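Local coordinates for protein lectin (Lotus tetragonolobus, PDB 2EIG) that probably binds L-fucosyl sugars as a calcium- and manganese-containing legume seed lectin that assembles from four subunits, at residues Asn37-Ala43 against Phe204-Asn210; Asn112-Ala116 against Leu192-Pro197. Numbering follows the deposited sequence.

In the fold
After four short strands the chain enters strand 39-50, whose start forms contact 1. It then passes through strands 61-72 and 81-88 and enters strand 115-120 at residues 112-116, the first half of contact 2. After the metal-binding residues and several more strands comes the short helix 192-195. There contact 2 closes its loop. Strand 199-208 follows almost at once, and its end closes contact 1. Contact 2 is therefore nested inside the loop of contact 1. Their centres lie about 21 Å apart and they do not touch. Contact 1 pairs two neighbouring strands of the seven-stranded sheet. Contact 2 sets the helix and the residues just after it against the start of strand 115-120, in the same sheet.

Contact 1 of 2, residues Asn37-Ala43 against Phe204-Asn210; sequences NRTTSHA and FSATTWN
Two neighbouring strands of the legume lectin beta-sandwich pair, 39-43 and 204-208, antiparallel at 171° and 4.6 Å between axes. Thr39-Thr208, Ser41-Ala206 and Ala43-Phe204 are hydrogen-bonded pairs, each residue giving its N-H and taking the other's through C=O: Thr39 N-Thr208 O 3.2 Å, Thr208 N-Thr39 O 3.1 Å, Ser41 N-Ala206 O 2.9 Å, Ala206 N-Ser41 O 2.8 Å, Ala43 N-Phe204 O 2.9 Å and Phe204 N-Ala43 O 2.8 Å. Thr40-Thr207 and His42-Ser205 are non-hydrogen-bonded pairs whose backbones bond outward: Thr40 to Asp19, His42 to Gln17, Ser205 to Val83, Thr207 to Asp80 and Gly81. His42 NE2, Ser205 OG and Thr207 OG1 bond to Gly103 O, Leu102 O and Gly99 O. Thr39 and Thr208, both p, hydrogen-bond through OG1 atoms 2.6 Å apart. One water bridges Thr39 OG1, Ser41 OG and Ala206 O; another donates to Thr39 O and Thr208 O; a third accepts from Arg38 NH2 and donates to Asn210 O. Arg38 stacks on Trp209, Arg38 CZ 3.8 Å from the centroid of the Trp209 six-membered ring.

Contact 2 of 2, residues Asn112-Ala116 against Leu192-Pro197; sequences NQFVA and LKTVLP
Residues 112-116 run as extended backbone into strand 115-120, beside the single helical turn 192-195 and the two residues after it. Gln113 makes the one hydrogen bond between the segments. Its side chain is extended, with chi1 and chi2 both t, and Gln113 NE2 donates to Val195 O at 2.6 Å and 162°. This carbonyl belongs to the last residue of the helical turn, which is closed by Leu196 N to Leu192 O at 2.9 Å. Gln113 NE2 also comes within 3.6 Å of Leu196 CA and 3.9 Å of Pro197 CD. Phe114, rotamer p, directs its CA-to-CB bond away from the turn. Its backbone still packs there, with Phe114 CA 4.0 Å from Leu196 CD2. Val115, rotamer t, directs its CA-to-CB bond toward the turn, and its CG2 meets three apolar side chains. Val115 CG2 lies 4.0 Å from Leu192 CD2, 3.8 Å from Val195 CG2 and 3.9 Å from Leu196 CD1. Ala116 continues the strand. A second subunit borders this region: its Met144 packs on Gln113, and its Leu146 O accepts from Thr194 OG1. The arrangement is a short helical turn linking strands 183-189 and 199-208, packed against the seven-stranded sheet of a legume lectin beta-sandwich beside a subunit interface.

Contact 1 of 2, residues Asn37-Ala43 against Phe204-Asn210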
ATOM      1  N   ASN A  37      17.806 -33.127 -17.084  1.00 29.52           N
ATOM      2  CA  ASN A  37      16.632 -33.467 -16.264  1.00 30.07           C
ATOM      3  C   ASN A  37      16.373 -32.400 -15.161  1.00 28.69           C
ATOM      4  O   ASN A  37      16.362 -31.221 -15.503  1.00 29.77           O
ATOM      5  CB  ASN A  37      16.521 -35.001 -15.928  1.00 31.03           C
ATOM      6  CG  ASN A  37      16.744 -35.371 -14.443  1.00 33.46           C
ATOM      7  OD1 ASN A  37      15.842 -35.935 -13.787  1.00 27.23           O
ATOM      8  ND2 ASN A  37      17.982 -35.152 -13.944  1.00 36.97           N
ATOM      9  N   ARG A  38      16.139 -32.779 -13.905  1.00 26.06           N
ATOM     10  CA  ARG A  38      15.834 -31.827 -12.854  1.00 23.44           C
ATOM     11  C   ARG A  38      17.057 -30.991 -12.560  1.00 22.00           C
ATOM     12  O   ARG A  38      18.168 -31.501 -12.318  1.00 21.61           O
ATOM     13  CB  ARG A  38      15.432 -32.539 -11.560  1.00 23.97           C
ATOM     14  CG  ARG A  38      14.194 -33.427 -11.719  1.00 25.20           C
ATOM     15  CD  ARG A  38      13.939 -34.212 -10.480  1.00 28.80           C
ATOM     16  NE  ARG A  38      12.708 -34.991 -10.624  1.00 34.36           N
ATOM     17  CZ  ARG A  38      12.271 -35.893  -9.748  1.00 36.45           C
ATOM     18  NH1 ARG A  38      12.965 -36.146  -8.643  1.00 40.19           N
ATOM     19  NH2 ARG A  38      11.111 -36.537  -9.966  1.00 44.39           N
ATOM     20  N   THR A  39      16.876 -29.689 -12.571  1.00 19.42           N
ATOM     21  CA  THR A  39      17.967 -28.858 -12.140  1.00 17.83           C
ATOM     22  C   THR A  39      17.473 -27.888 -11.094  1.00 16.69           C
ATOM     23  O   THR A  39      16.321 -27.555 -11.045  1.00 16.01           O
ATOM     24  CB  THR A  39      18.633 -28.072 -13.312  1.00 17.20           C
ATOM     25  OG1 THR A  39      17.651 -27.199 -13.891  1.00 17.43           O
ATOM     26  CG2 THR A  39      19.215 -29.042 -14.359  1.00 14.42           C
ATOM     27  N   THR A  40      18.398 -27.467 -10.258  1.00 15.95           N
ATOM     28  CA  THR A  40      18.216 -26.311  -9.419  1.00 15.66           C
ATOM     29  C   THR A  40      19.468 -25.507  -9.571  1.00 15.44           C
ATOM     30  O   THR A  40      20.551 -26.066  -9.510  1.00 16.08           O
ATOM     31  CB  THR A  40      18.060 -26.693  -7.948  1.00 15.92           C
ATOM     32  OG1 THR A  40      16.983 -27.629  -7.854  1.00 17.16           O
ATOM     33  CG2 THR A  40      17.788 -25.437  -7.079  1.00 12.86           C
ATOM     34  N   SER A  41      19.292 -24.196  -9.718  1.00 15.70           N
ATOM     35  CA  SER A  41      20.358 -23.237  -9.909  1.00 14.59           C
ATOM     36  C   SER A  41      20.091 -22.009  -9.072  1.00 13.42           C
ATOM     37  O   SER A  41      18.986 -21.448  -9.127  1.00 13.25           O
ATOM     38  CB  SER A  41      20.320 -22.748 -11.378  1.00 14.41           C
ATOM     39  OG  SER A  41      20.501 -23.847 -12.254  1.00 14.83           O
ATOM     40  N   HIS A  42      21.133 -21.559  -8.383  1.00 13.24           N
ATOM     41  CA  HIS A  42      21.187 -20.296  -7.685  1.00 13.81           C
ATOM     42  C   HIS A  42      22.337 -19.499  -8.263  1.00 14.80           C
ATOM     43  O   HIS A  42      23.372 -20.052  -8.564  1.00 14.88           O
ATOM     44  CB  HIS A  42      21.472 -20.549  -6.217  1.00 14.42           C
ATOM     45  CG  HIS A  42      20.243 -20.860  -5.437  1.00 14.49           C
ATOM     46  ND1 HIS A  42      20.137 -20.605  -4.088  1.00 13.94           N
ATOM     47  CD2 HIS A  42      19.030 -21.292  -5.844  1.00 16.34           C
ATOM     48  CE1 HIS A  42      18.918 -20.929  -3.688  1.00 15.48           C
ATOM     49  NE2 HIS A  42      18.226 -21.341  -4.737  1.00 15.73           N
ATOM     50  N   ALA A  43      22.136 -18.210  -8.444  1.00 14.47           N
ATOM     51  CA  ALA A  43      23.216 -17.309  -8.835  1.00 15.65           C
ATOM     52  C   ALA A  43      22.990 -16.080  -7.974  1.00 15.22           C
ATOM     53  O   ALA A  43      21.986 -15.347  -8.137  1.00 15.12           O
ATOM     54  CB  ALA A  43      23.138 -16.954 -10.318  1.00 14.03           C
ATOM     55  N   PHE A 204      19.205 -15.009  -8.022  1.00 15.47           N
ATOM     56  CA  PHE A 204      18.217 -15.744  -8.787  1.00 14.81           C
ATOM     57  C   PHE A 204      18.240 -17.187  -8.398  1.00 14.79           C
ATOM     58  O   PHE A 204      19.279 -17.723  -8.033  1.00 14.00           O
ATOM     59  CB  PHE A 204      18.510 -15.640 -10.289  1.00 13.87           C
ATOM     60  CG  PHE A 204      18.578 -14.241 -10.786  1.00 16.14           C
ATOM     61  CD1 PHE A 204      19.819 -13.584 -10.879  1.00 14.01           C
ATOM     62  CD2 PHE A 204      17.404 -13.558 -11.175  1.00 13.02           C
ATOM     63  CE1 PHE A 204      19.879 -12.277 -11.346  1.00 13.25           C
ATOM     64  CE2 PHE A 204      17.476 -12.228 -11.649  1.00 13.63           C
ATOM     65  CZ  PHE A 204      18.732 -11.603 -11.733  1.00 16.47           C
ATOM     66  N   SER A 205      17.069 -17.803  -8.489  1.00 13.84           N
ATOM     67  CA  SER A 205      16.937 -19.210  -8.348  1.00 13.88           C
ATOM     68  C   SER A 205      16.063 -19.696  -9.483  1.00 13.97           C
ATOM     69  O   SER A 205      15.089 -19.035  -9.864  1.00 13.57           O
ATOM     70  CB  SER A 205      16.284 -19.541  -6.997  1.00 13.67           C
ATOM     71  OG  SER A 205      16.087 -20.914  -6.916  1.00 15.35           O
ATOM     72  N   ALA A 206      16.399 -20.864 -10.004  1.00 14.51           N
ATOM     73  CA  ALA A 206      15.647 -21.447 -11.111  1.00 15.01           C
ATOM     74  C   ALA A 206      15.668 -22.950 -11.024  1.00 13.51           C
ATOM     75  O   ALA A 206      16.623 -23.519 -10.557  1.00 15.61           O
ATOM     76  CB  ALA A 206      16.232 -20.980 -12.441  1.00 14.42           C
ATOM     77  N   THR A 207      14.590 -23.607 -11.450  1.00 13.86           N
ATOM     78  CA  THR A 207      14.522 -25.042 -11.423  1.00 13.12           C
ATOM     79  C   THR A 207      13.862 -25.520 -12.708  1.00 14.30           C
ATOM     80  O   THR A 207      13.156 -24.788 -13.375  1.00 13.93           O
ATOM     81  CB  THR A 207      13.619 -25.600 -10.268  1.00 12.72           C
ATOM     82  OG1 THR A 207      12.363 -24.902 -10.311  1.00 12.64           O
ATOM     83  CG2 THR A 207      14.287 -25.442  -8.923  1.00 11.46           C
ATOM     84  N   THR A 208      14.124 -26.777 -13.020  1.00 15.82           N
ATOM     85  CA  THR A 208      13.482 -27.473 -14.124  1.00 17.25           C
ATOM     86  C   THR A 208      13.193 -28.854 -13.530  1.00 17.17           C
ATOM     87  O   THR A 208      13.684 -29.222 -12.472  1.00 16.03           O
ATOM     88  CB  THR A 208      14.401 -27.601 -15.341  1.00 16.53           C
ATOM     89  OG1 THR A 208      15.590 -28.288 -14.947  1.00 17.61           O
ATOM     90  CG2 THR A 208      14.772 -26.204 -15.936  1.00 16.56           C
ATOM     91  N   TRP A 209      12.374 -29.600 -14.226  1.00 19.05           N
ATOM     92  CA  TRP A 209      11.855 -30.822 -13.677  1.00 19.87           C
ATOM     93  C   TRP A 209      12.224 -31.954 -14.668  1.00 21.17           C
ATOM     94  O   TRP A 209      13.272 -31.905 -15.337  1.00 21.57           O
ATOM     95  CB  TRP A 209      10.342 -30.662 -13.434  1.00 20.04           C
ATOM     96  CG  TRP A 209       9.718 -31.731 -12.635  1.00 21.03           C
ATOM     97  CD1 TRP A 209       8.688 -32.543 -13.019  1.00 22.95           C
ATOM     98  CD2 TRP A 209      10.086 -32.143 -11.315  1.00 22.69           C
ATOM     99  NE1 TRP A 209       8.404 -33.437 -12.034  1.00 22.23           N
ATOM    100  CE2 TRP A 209       9.239 -33.216 -10.968  1.00 22.24           C
ATOM    101  CE3 TRP A 209      11.036 -31.694 -10.380  1.00 19.94           C
ATOM    102  CZ2 TRP A 209       9.285 -33.843  -9.702  1.00 22.01           C
ATOM    103  CZ3 TRP A 209      11.131 -32.359  -9.145  1.00 21.99           C
ATOM    104  CH2 TRP A 209      10.246 -33.411  -8.815  1.00 22.51           C
ATOM    105  N   ASN A 210      11.380 -32.972 -14.744  1.00 20.43           N
ATOM    106  CA  ASN A 210      11.602 -34.062 -15.661  1.00 20.45           C
ATOM    107  C   ASN A 210      10.263 -34.761 -15.732  1.00 19.50           C
ATOM    108  O   ASN A 210       9.815 -35.286 -14.717  1.00 20.10           O
ATOM    109  CB  ASN A 210      12.701 -34.999 -15.132  1.00 20.59           C
ATOM    110  CG  ASN A 210      13.134 -36.044 -16.153  1.00 23.77           C
ATOM    111  OD1 ASN A 210      14.207 -36.652 -16.014  1.00 25.69           O
ATOM    112  ND2 ASN A 210      12.318 -36.252 -17.187  1.00 20.57           N
TER
HETATM  113  O   HOH W   1      10.425 -36.971 -12.530  1.00 33.04           O
HETATM  114  O   HOH W   2      18.128 -24.775 -12.756  1.00 16.86           O
HETATM  115  O   HOH W   3      14.232 -29.042  -9.801  1.00 17.54           O

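Contact 2 of 2, residues Asn112-Ala116 against Leu192-Pro197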
ATOM      1  N   ASN A 112      10.373 -21.376   5.856  1.00 20.85           N
ATOM      2  CA  ASN A 112      10.905 -20.702   4.667  1.00 20.35           C
ATOM      3  C   ASN A 112      10.848 -19.214   4.769  1.00 20.48           C
ATOM      4  O   ASN A 112       9.834 -18.652   5.132  1.00 19.85           O
ATOM      5  CB  ASN A 112      10.228 -21.166   3.401  1.00 21.12           C
ATOM      6  CG  ASN A 112      10.479 -22.622   3.126  1.00 20.94           C
ATOM      7  OD1 ASN A 112      11.627 -23.044   2.956  1.00 20.27           O
ATOM      8  ND2 ASN A 112       9.404 -23.398   3.059  1.00 20.13           N
ATOM      9  N   GLN A 113      11.970 -18.582   4.476  1.00 19.74           N
ATOM     10  CA  GLN A 113      12.093 -17.182   4.718  1.00 19.80           C
ATOM     11  C   GLN A 113      12.764 -16.507   3.503  1.00 18.18           C
ATOM     12  O   GLN A 113      13.916 -16.766   3.208  1.00 16.97           O
ATOM     13  CB  GLN A 113      12.929 -16.990   5.982  1.00 20.46           C
ATOM     14  CG  GLN A 113      12.770 -15.615   6.503  1.00 22.61           C
ATOM     15  CD  GLN A 113      13.592 -15.365   7.722  1.00 23.95           C
ATOM     16  OE1 GLN A 113      14.158 -16.280   8.297  1.00 25.01           O
ATOM     17  NE2 GLN A 113      13.645 -14.123   8.137  1.00 23.01           N
ATOM     18  N   PHE A 114      12.027 -15.679   2.791  1.00 17.42           N
ATOM     19  CA  PHE A 114      12.551 -15.097   1.537  1.00 17.48           C
ATOM     20  C   PHE A 114      11.517 -14.183   0.970  1.00 16.87           C
ATOM     21  O   PHE A 114      10.307 -14.248   1.300  1.00 18.01           O
ATOM     22  CB  PHE A 114      12.921 -16.192   0.473  1.00 17.23           C
ATOM     23  CG  PHE A 114      11.724 -16.955  -0.033  1.00 16.78           C
ATOM     24  CD1 PHE A 114      10.928 -16.424  -1.048  1.00 18.38           C
ATOM     25  CD2 PHE A 114      11.345 -18.144   0.568  1.00 17.64           C
ATOM     26  CE1 PHE A 114       9.785 -17.077  -1.460  1.00 20.27           C
ATOM     27  CE2 PHE A 114      10.192 -18.808   0.177  1.00 16.85           C
ATOM     28  CZ  PHE A 114       9.414 -18.288  -0.826  1.00 17.73           C
ATOM     29  N   VAL A 115      11.985 -13.322   0.095  1.00 16.85           N
ATOM     30  CA  VAL A 115      11.102 -12.493  -0.691  1.00 15.35           C
ATOM     31  C   VAL A 115      11.538 -12.810  -2.113  1.00 16.01           C
ATOM     32  O   VAL A 115      12.736 -12.810  -2.413  1.00 14.66           O
ATOM     33  CB  VAL A 115      11.202 -10.978  -0.325  1.00 15.16           C
ATOM     34  CG1 VAL A 115      10.431 -10.135  -1.307  1.00 13.72           C
ATOM     35  CG2 VAL A 115      10.662 -10.689   1.100  1.00 14.50           C
ATOM     36  N   ALA A 116      10.575 -13.140  -2.963  1.00 15.38           N
ATOM     37  CA  ALA A 116      10.891 -13.479  -4.323  1.00 15.78           C
ATOM     38  C   ALA A 116       9.879 -12.875  -5.311  1.00 15.58           C
ATOM     39  O   ALA A 116       8.719 -12.661  -4.970  1.00 15.82           O
ATOM     40  CB  ALA A 116      10.940 -15.013  -4.471  1.00 16.46           C
ATOM     41  N   LEU A 192      10.523  -5.621   4.616  1.00 23.32           N
ATOM     42  CA  LEU A 192      11.726  -6.462   4.559  1.00 22.52           C
ATOM     43  C   LEU A 192      12.269  -6.757   5.926  1.00 22.73           C
ATOM     44  O   LEU A 192      12.795  -7.823   6.162  1.00 21.81           O
ATOM     45  CB  LEU A 192      12.840  -5.828   3.711  1.00 22.81           C
ATOM     46  CG  LEU A 192      12.613  -5.713   2.222  1.00 22.32           C
ATOM     47  CD1 LEU A 192      13.875  -5.241   1.467  1.00 20.52           C
ATOM     48  CD2 LEU A 192      12.039  -7.019   1.629  1.00 21.15           C
ATOM     49  N   LYS A 193      12.129  -5.814   6.848  1.00 23.98           N
ATOM     50  CA  LYS A 193      12.702  -5.990   8.195  1.00 24.85           C
ATOM     51  C   LYS A 193      11.847  -6.935   9.028  1.00 25.32           C
ATOM     52  O   LYS A 193      12.359  -7.463  10.005  1.00 26.52           O
ATOM     53  CB  LYS A 193      12.908  -4.636   8.896  1.00 25.64           C
ATOM     54  CG  LYS A 193      13.654  -4.657  10.240  1.00 25.93           C
ATOM     55  CD  LYS A 193      13.636  -3.284  10.939  1.00 26.71           C
ATOM     56  CE  LYS A 193      14.411  -3.367  12.287  1.00 29.61           C
ATOM     57  NZ  LYS A 193      13.721  -2.750  13.502  1.00 33.53           N
ATOM     58  N   THR A 194      10.575  -7.185   8.659  1.00 25.16           N
ATOM     59  CA  THR A 194       9.769  -8.183   9.405  1.00 25.47           C
ATOM     60  C   THR A 194      10.109  -9.582   8.950  1.00 23.58           C
ATOM     61  O   THR A 194      10.120 -10.537   9.730  1.00 22.70           O
ATOM     62  CB  THR A 194       8.206  -7.998   9.348  1.00 26.18           C
ATOM     63  OG1 THR A 194       7.750  -7.837   8.002  1.00 33.59           O
ATOM     64  CG2 THR A 194       7.676  -6.806  10.215  1.00 31.46           C
ATOM     65  N   VAL A 195      10.385  -9.726   7.662  1.00 22.13           N
ATOM     66  CA  VAL A 195      10.528 -11.058   7.098  1.00 19.90           C
ATOM     67  C   VAL A 195      11.950 -11.509   6.864  1.00 19.09           C
ATOM     68  O   VAL A 195      12.173 -12.672   6.633  1.00 19.15           O
ATOM     69  CB  VAL A 195       9.671 -11.245   5.828  1.00 20.64           C
ATOM     70  CG1 VAL A 195       8.175 -11.284   6.219  1.00 19.69           C
ATOM     71  CG2 VAL A 195       9.961 -10.139   4.782  1.00 18.31           C
ATOM     72  N   LEU A 196      12.923 -10.601   6.925  1.00 16.27           N
ATOM     73  CA  LEU A 196      14.269 -10.992   6.552  1.00 14.39           C
ATOM     74  C   LEU A 196      15.268 -10.446   7.568  1.00 14.36           C
ATOM     75  O   LEU A 196      14.974  -9.441   8.224  1.00 13.06           O
ATOM     76  CB  LEU A 196      14.612 -10.429   5.160  1.00 14.32           C
ATOM     77  CG  LEU A 196      14.025 -11.175   3.959  1.00 11.05           C
ATOM     78  CD1 LEU A 196      14.168 -10.368   2.695  1.00 12.23           C
ATOM     79  CD2 LEU A 196      14.640 -12.546   3.812  1.00 12.63           C
ATOM     80  N   PRO A 197      16.461 -11.075   7.672  1.00 14.45           N
ATOM     81  CA  PRO A 197      17.480 -10.521   8.556  1.00 14.57           C
ATOM     82  C   PRO A 197      18.190  -9.380   7.887  1.00 14.82           C
ATOM     83  O   PRO A 197      17.855  -9.002   6.756  1.00 14.88           O
ATOM     84  CB  PRO A 197      18.451 -11.719   8.789  1.00 14.13           C
ATOM     85  CG  PRO A 197      18.405 -12.433   7.517  1.00 15.27           C
ATOM     86  CD  PRO A 197      16.928 -12.309   7.028  1.00 13.44           C
TER